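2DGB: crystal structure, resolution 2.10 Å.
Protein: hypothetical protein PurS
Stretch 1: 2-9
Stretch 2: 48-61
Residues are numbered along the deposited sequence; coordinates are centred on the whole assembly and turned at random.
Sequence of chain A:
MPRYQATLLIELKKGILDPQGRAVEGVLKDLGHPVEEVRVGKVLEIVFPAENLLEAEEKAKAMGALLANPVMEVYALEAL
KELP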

ATOM      1  N   PRO A   2      12.882   3.724  21.053  1.00 18.02           N
ATOM      2  CA  PRO A   2      11.408   3.785  21.186  1.00 17.79           C
ATOM      3  C   PRO A   2      10.723   2.950  20.105  1.00 16.65           C
ATOM      4  O   PRO A   2      11.379   2.190  19.402  1.00 16.42           O
ATOM      5  N   ARG A   3       9.406   3.089  19.981  1.00 16.50           N
ATOM      6  CA  ARG A   3       8.646   2.333  18.988  1.00 18.10           C
ATOM      7  C   ARG A   3       8.245   3.189  17.786  1.00 18.69           C
ATOM      8  O   ARG A   3       7.973   4.381  17.928  1.00 18.43           O
ATOM      9  N   TYR A   4       8.188   2.563  16.610  1.00 15.35           N
ATOM     10  CA  TYR A   4       7.838   3.259  15.370  1.00 18.11           C
ATOM     11  C   TYR A   4       6.917   2.427  14.478  1.00 17.37           C
ATOM     12  O   TYR A   4       6.850   1.206  14.597  1.00 18.15           O
ATOM     13  N   GLN A   5       6.209   3.095  13.581  1.00 17.29           N
ATOM     14  CA  GLN A   5       5.355   2.389  12.647  1.00 18.43           C
ATOM     15  C   GLN A   5       5.728   2.888  11.264  1.00 18.22           C
ATOM     16  O   GLN A   5       5.693   4.086  10.989  1.00 17.07           O
ATOM     17  N   ALA A   6       6.108   1.956  10.403  1.00 18.42           N
ATOM     18  CA  ALA A   6       6.499   2.289   9.045  1.00 17.96           C
ATOM     19  C   ALA A   6       5.437   1.799   8.077  1.00 17.07           C
ATOM     20  O   ALA A   6       4.903   0.698   8.234  1.00 16.96           O
ATOM     21  N   THR A   7       5.111   2.637   7.100  1.00 14.71           N
ATOM     22  CA  THR A   7       4.144   2.277   6.072  1.00 16.07           C
ATOM     23  C   THR A   7       4.970   2.000   4.817  1.00 16.97           C
ATOM     24  O   THR A   7       5.435   2.927   4.145  1.00 17.96           O
ATOM     25  N   LEU A   8       5.165   0.720   4.525  1.00 16.45           N
ATOM     26  CA  LEU A   8       5.951   0.297   3.372  1.00 16.06           C
ATOM     27  C   LEU A   8       5.105  -0.213   2.222  1.00 16.30           C
ATOM     28  O   LEU A   8       4.279  -1.112   2.391  1.00 16.65           O
ATOM     29  N   LEU A   9       5.325   0.357   1.046  1.00 15.72           N
ATOM     30  CA  LEU A   9       4.608  -0.075  -0.140  1.00 16.37           C
ATOM     31  C   LEU A   9       5.565  -0.970  -0.928  1.00 17.51           C
ATOM     32  O   LEU A   9       6.734  -0.629  -1.103  1.00 16.87           O
ATOM     33  N   PHE A  48       7.737  -1.523  14.980  1.00 12.79           N
ATOM     34  CA  PHE A  48       9.010  -2.098  15.381  1.00 13.54           C
ATOM     35  C   PHE A  48       9.819  -1.108  16.222  1.00 15.20           C
ATOM     36  O   PHE A  48       9.553   0.092  16.197  1.00 15.07           O
ATOM     37  N   PRO A  49      10.839  -1.601  16.947  1.00 14.49           N
ATOM     38  CA  PRO A  49      11.700  -0.774  17.803  1.00 16.16           C
ATOM     39  C   PRO A  49      12.954  -0.243  17.115  1.00 16.52           C
ATOM     40  O   PRO A  49      13.453  -0.839  16.154  1.00 13.66           O
ATOM     41  N   ALA A  50      13.468   0.873  17.629  1.00 16.60           N
ATOM     42  CA  ALA A  50      14.681   1.487  17.091  1.00 17.45           C
ATOM     43  C   ALA A  50      15.228   2.501  18.097  1.00 18.16           C
ATOM     44  O   ALA A  50      14.475   3.064  18.889  1.00 17.06           O
ATOM     45  N   GLU A  51      16.535   2.736  18.054  1.00 18.67           N
ATOM     46  CA  GLU A  51      17.183   3.670  18.972  1.00 20.66           C
ATOM     47  C   GLU A  51      16.692   5.099  18.791  1.00 19.72           C
ATOM     48  O   GLU A  51      16.517   5.839  19.765  1.00 18.06           O
ATOM     49  N   ASN A  52      16.475   5.484  17.540  1.00 17.50           N
ATOM     50  CA  ASN A  52      16.011   6.826  17.227  1.00 20.12           C
ATOM     51  C   ASN A  52      15.355   6.847  15.857  1.00 19.37           C
ATOM     52  O   ASN A  52      15.318   5.831  15.166  1.00 18.43           O
ATOM     53  N   LEU A  53      14.848   8.010  15.468  1.00 19.14           N
ATOM     54  CA  LEU A  53      14.179   8.157  14.183  1.00 19.17           C
ATOM     55  C   LEU A  53      15.083   7.832  13.005  1.00 19.47           C
ATOM     56  O   LEU A  53      14.643   7.213  12.035  1.00 22.38           O
ATOM     57  N   LEU A  54      16.343   8.247  13.078  1.00 18.70           N
ATOM     58  CA  LEU A  54      17.267   7.979  11.988  1.00 19.85           C
ATOM     59  C   LEU A  54      17.453   6.483  11.820  1.00 19.86           C
ATOM     60  O   LEU A  54      17.363   5.958  10.713  1.00 18.79           O
ATOM     61  N   GLU A  55      17.710   5.800  12.925  1.00 18.29           N
ATOM     62  CA  GLU A  55      17.897   4.362  12.877  1.00 19.54           C
ATOM     63  C   GLU A  55      16.596   3.670  12.492  1.00 18.19           C
ATOM     64  O   GLU A  55      16.616   2.598  11.885  1.00 18.53           O
ATOM     65  N   ALA A  56      15.465   4.274  12.846  1.00 15.31           N
ATOM     66  CA  ALA A  56      14.173   3.685  12.505  1.00 16.69           C
ATOM     67  C   ALA A  56      13.949   3.786  10.994  1.00 16.34           C
ATOM     68  O   ALA A  56      13.425   2.863  10.366  1.00 17.20           O
ATOM     69  N   GLU A  57      14.342   4.918  10.418  1.00 17.40           N
ATOM     70  CA  GLU A  57      14.201   5.136   8.986  1.00 17.48           C
ATOM     71  C   GLU A  57      15.067   4.104   8.277  1.00 17.33           C
ATOM     72  O   GLU A  57      14.650   3.491   7.289  1.00 16.69           O
ATOM     73  N   GLU A  58      16.271   3.904   8.806  1.00 17.47           N
ATOM     74  CA  GLU A  58      17.212   2.952   8.239  1.00 18.79           C
ATOM     75  C   GLU A  58      16.671   1.537   8.314  1.00 19.78           C
ATOM     76  O   GLU A  58      16.793   0.769   7.355  1.00 17.48           O
ATOM     77  N   LYS A  59      16.090   1.184   9.461  1.00 18.74           N
ATOM     78  CA  LYS A  59      15.523  -0.149   9.637  1.00 19.77           C
ATOM     79  C   LYS A  59      14.328  -0.342   8.712  1.00 19.57           C
ATOM     80  O   LYS A  59      14.141  -1.419   8.144  1.00 20.61           O
ATOM     81  N   ALA A  60      13.513   0.698   8.569  1.00 17.07           N
ATOM     82  CA  ALA A  60      12.341   0.610   7.702  1.00 17.82           C
ATOM     83  C   ALA A  60      12.754   0.283   6.263  1.00 18.32           C
ATOM     84  O   ALA A  60      12.189  -0.611   5.634  1.00 18.56           O
ATOM     85  N   LYS A  61      13.737   1.012   5.745  1.00 19.69           N
ATOM     86  CA  LYS A  61      14.201   0.778   4.385  1.00 22.61           C
ATOM     87  C   LYS A  61      14.903  -0.573   4.245  1.00 23.12           C
ATOM     88  O   LYS A  61      14.912  -1.162   3.159  1.00 23.19           O
TER

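How does the strand at the start of stretch 2 meet stretch 1? F48 and Y4 form an antiparallel, hydrogen-bonded pair: Y4 N donates to F48 O at 2.9 Å, and F48 N returns a bond to Y4 O, also at 2.9 Å. Both side chains therefore rise from the same face of the sheet. F48 takes the p rotamer (chi1 67°), and the end of its ring comes nearer to stretch 1. Y4 CB lies over one ring face, 4.1 Å from F48 CE2, while the methyl of A6 sits at the ring edge, with A6 CB 3.8 Å from F48 CE2. P49 pairs with R3 on the other face of the sheet, where little is buried; the m rotamer of R3 leads its end away toward partners elsewhere in the structure.

What holds the turn after the strand? The backbone pairing runs one step further, A50 N donating to P2 O at 3.0 Å, and P49 CA makes a CA-H...O contact with the same P2 O at 3.4 Å. The A50 methyl points sideways, and its small size suits the close approach of the tyrosine: A50 CB is 3.5 Å from Y4 CE2. E51 points its side chain away from stretch 1, but its backbone N donates to E55 OE2 at 2.8 Å, tying the turn to the coming helix.

How does the helix begin beside the tyrosine? N52, with chi1 p, directs its side chain away from stretch 1 and caps the helix, its OD1 accepting from E55 N at 2.7 Å. Y4, in the m rotamer, extends its ring to this N-terminal end. L53, a t rotamer pointing sideways, brings its CD1 to 3.9 Å from Y4 CE1. The hydroxyl Y4 OH lies 3.2 Å from L53 N, but the angle is too poor for a hydrogen bond.

Which helix residues face the strand? A56 and A60, one turn apart, both point toward stretch 1. A56 CB lies 3.5 Å from the centroid of the Y4 ring, only 10° off its normal, a CH-pi contact over the face. K59 turns elsewhere: its extended chain takes NZ back to P49 O, a 2.9 Å hydrogen bond within stretch 2, and NZ also forms a salt bridge with E55 OE2 at 3.5 Å. One turn on from A56, A60 CB meets A6 CB at 3.9 Å, so two methyls pack where the backbones come close. L8, with chi1 m and chi2 t, reaches the same turn, its CD1 3.6 Å from A60 O.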

ATOM      1  CB  PRO A   2      11.014   5.253  21.084  1.00 17.71           C
ATOM      2  CG  PRO A   2      12.165   5.817  20.276  1.00 19.63           C
ATOM      3  CD  PRO A   2      13.414   5.067  20.766  1.00 18.78           C
ATOM      4  CB  ARG A   3       7.385   1.737  19.621  1.00 18.60           C
ATOM      5  CG  ARG A   3       7.622   0.592  20.588  1.00 19.50           C
ATOM      6  CD  ARG A   3       6.303  -0.130  20.823  1.00 24.27           C
ATOM      7  NE  ARG A   3       5.250   0.847  21.026  1.00 22.69           N
ATOM      8  CZ  ARG A   3       3.980   0.681  20.687  1.00 22.90           C
ATOM      9  NH1 ARG A   3       3.573  -0.446  20.123  1.00 20.49           N
ATOM     10  NH2 ARG A   3       3.123   1.669  20.891  1.00 21.36           N
ATOM     11  CB  TYR A   4       9.109   3.573  14.569  1.00 14.72           C
ATOM     12  CG  TYR A   4      10.151   4.357  15.335  1.00 17.47           C
ATOM     13  CD1 TYR A   4      10.213   5.744  15.246  1.00 17.56           C
ATOM     14  CD2 TYR A   4      11.049   3.710  16.185  1.00 17.24           C
ATOM     15  CE1 TYR A   4      11.143   6.475  15.988  1.00 17.44           C
ATOM     16  CE2 TYR A   4      11.976   4.427  16.932  1.00 16.93           C
ATOM     17  CZ  TYR A   4      12.016   5.807  16.831  1.00 18.13           C
ATOM     18  OH  TYR A   4      12.914   6.520  17.594  1.00 16.44           O
ATOM     19  CB  GLN A   5       3.869   2.646  12.900  1.00 20.29           C
ATOM     20  CG  GLN A   5       2.982   1.829  11.957  1.00 20.27           C
ATOM     21  CD  GLN A   5       1.517   2.202  12.042  1.00 23.85           C
ATOM     22  OE1 GLN A   5       0.934   2.231  13.122  1.00 25.36           O
ATOM     23  NE2 GLN A   5       0.912   2.483  10.894  1.00 25.36           N
ATOM     24  CB  ALA A   6       7.841   1.641   8.720  1.00 16.97           C
ATOM     25  CB  THR A   7       3.155   3.418   5.784  1.00 13.10           C
ATOM     26  OG1 THR A   7       2.426   3.731   6.977  1.00 15.63           O
ATOM     27  CG2 THR A   7       2.159   2.992   4.701  1.00 14.20           C
ATOM     28  CB  LEU A   8       6.931  -0.808   3.772  1.00 17.27           C
ATOM     29  CG  LEU A   8       8.260  -0.441   4.430  1.00 19.33           C
ATOM     30  CD1 LEU A   8       8.782  -1.635   5.211  1.00 19.69           C
ATOM     31  CD2 LEU A   8       9.264  -0.010   3.370  1.00 18.38           C
ATOM     32  CB  LEU A   9       4.214   1.128  -0.996  1.00 16.23           C
ATOM     33  CG  LEU A   9       3.337   2.195  -0.341  1.00 17.36           C
ATOM     34  CD1 LEU A   9       3.016   3.268  -1.368  1.00 15.92           C
ATOM     35  CD2 LEU A   9       2.053   1.564   0.194  1.00 15.65           C
ATOM     36  CB  PHE A  48       9.802  -2.456  14.128  1.00 13.14           C
ATOM     37  CG  PHE A  48      10.223  -1.256  13.324  1.00 13.83           C
ATOM     38  CD1 PHE A  48      11.531  -0.784  13.388  1.00 11.96           C
ATOM     39  CD2 PHE A  48       9.303  -0.578  12.528  1.00 13.35           C
ATOM     40  CE1 PHE A  48      11.920   0.349  12.670  1.00 14.93           C
ATOM     41  CE2 PHE A  48       9.681   0.560  11.806  1.00 14.30           C
ATOM     42  CZ  PHE A  48      10.993   1.022  11.879  1.00 14.06           C
ATOM     43  CB  PRO A  49      12.057  -1.731  18.928  1.00 16.14           C
ATOM     44  CG  PRO A  49      12.293  -2.993  18.166  1.00 17.38           C
ATOM     45  CD  PRO A  49      11.103  -3.032  17.197  1.00 15.34           C
ATOM     46  CB  ALA A  50      14.385   2.172  15.756  1.00 16.26           C
ATOM     47  CB  GLU A  51      18.699   3.624  18.770  1.00 25.33           C
ATOM     48  CG  GLU A  51      19.376   2.368  19.303  1.00 29.75           C
ATOM     49  CD  GLU A  51      19.573   2.411  20.812  1.00 35.35           C
ATOM     50  OE1 GLU A  51      19.941   3.491  21.333  1.00 35.52           O
ATOM     51  OE2 GLU A  51      19.376   1.368  21.474  1.00 37.02           O
ATOM     52  CB  ASN A  52      17.185   7.802  17.254  1.00 21.50           C
ATOM     53  CG  ASN A  52      18.319   7.370  16.343  1.00 24.17           C
ATOM     54  OD1 ASN A  52      18.165   7.308  15.119  1.00 23.67           O
ATOM     55  ND2 ASN A  52      19.466   7.062  16.937  1.00 24.87           N
ATOM     56  CB  LEU A  53      13.638   9.579  14.025  1.00 20.49           C
ATOM     57  CG  LEU A  53      12.740   9.790  12.805  1.00 20.82           C
ATOM     58  CD1 LEU A  53      11.475   8.964  12.963  1.00 20.49           C
ATOM     59  CD2 LEU A  53      12.394  11.269  12.661  1.00 24.05           C
ATOM     60  CB  LEU A  54      18.623   8.639  12.235  1.00 21.80           C
ATOM     61  CG  LEU A  54      18.836   9.955  11.481  1.00 27.34           C
ATOM     62  CD1 LEU A  54      17.856  10.999  11.985  1.00 27.08           C
ATOM     63  CD2 LEU A  54      20.265  10.429  11.670  1.00 28.71           C
ATOM     64  CB  GLU A  55      18.380   3.834  14.229  1.00 21.38           C
ATOM     65  CG  GLU A  55      18.518   2.320  14.255  1.00 27.34           C
ATOM     66  CD  GLU A  55      18.948   1.796  15.608  1.00 29.17           C
ATOM     67  OE1 GLU A  55      20.126   1.993  15.976  1.00 32.97           O
ATOM     68  OE2 GLU A  55      18.104   1.197  16.301  1.00 29.49           O
ATOM     69  CB  ALA A  56      13.052   4.404  13.255  1.00 14.85           C
ATOM     70  CB  GLU A  57      14.662   6.550   8.615  1.00 18.60           C
ATOM     71  CG  GLU A  57      14.821   6.795   7.113  1.00 22.55           C
ATOM     72  CD  GLU A  57      13.522   7.147   6.409  1.00 26.54           C
ATOM     73  OE1 GLU A  57      13.512   7.149   5.160  1.00 30.43           O
ATOM     74  OE2 GLU A  57      12.516   7.433   7.094  1.00 27.92           O
ATOM     75  CB  GLU A  58      18.552   3.020   8.976  1.00 19.15           C
ATOM     76  CG  GLU A  58      19.626   2.145   8.364  1.00 22.22           C
ATOM     77  CD  GLU A  58      20.956   2.279   9.079  1.00 25.81           C
ATOM     78  OE1 GLU A  58      21.974   1.783   8.551  1.00 26.74           O
ATOM     79  OE2 GLU A  58      20.976   2.877  10.172  1.00 26.27           O
ATOM     80  CB  LYS A  59      15.071  -0.365  11.081  1.00 20.37           C
ATOM     81  CG  LYS A  59      16.201  -0.504  12.083  1.00 24.28           C
ATOM     82  CD  LYS A  59      15.653  -0.816  13.467  1.00 26.36           C
ATOM     83  CE  LYS A  59      16.758  -1.208  14.431  1.00 30.60           C
ATOM     84  NZ  LYS A  59      16.184  -1.714  15.708  1.00 34.45           N
ATOM     85  CB  ALA A  60      11.569   1.910   7.733  1.00 13.45           C
ATOM     86  CB  LYS A  61      15.138   1.903   3.934  1.00 25.44           C
ATOM     87  CG  LYS A  61      14.518   3.299   3.991  1.00 28.93           C
ATOM     88  CD  LYS A  61      15.021   4.193   2.860  1.00 34.11           C
ATOM     89  CE  LYS A  61      16.545   4.272   2.815  1.00 35.93           C
ATOM     90  NZ  LYS A  61      17.122   4.868   4.051  1.00 39.47           N
TER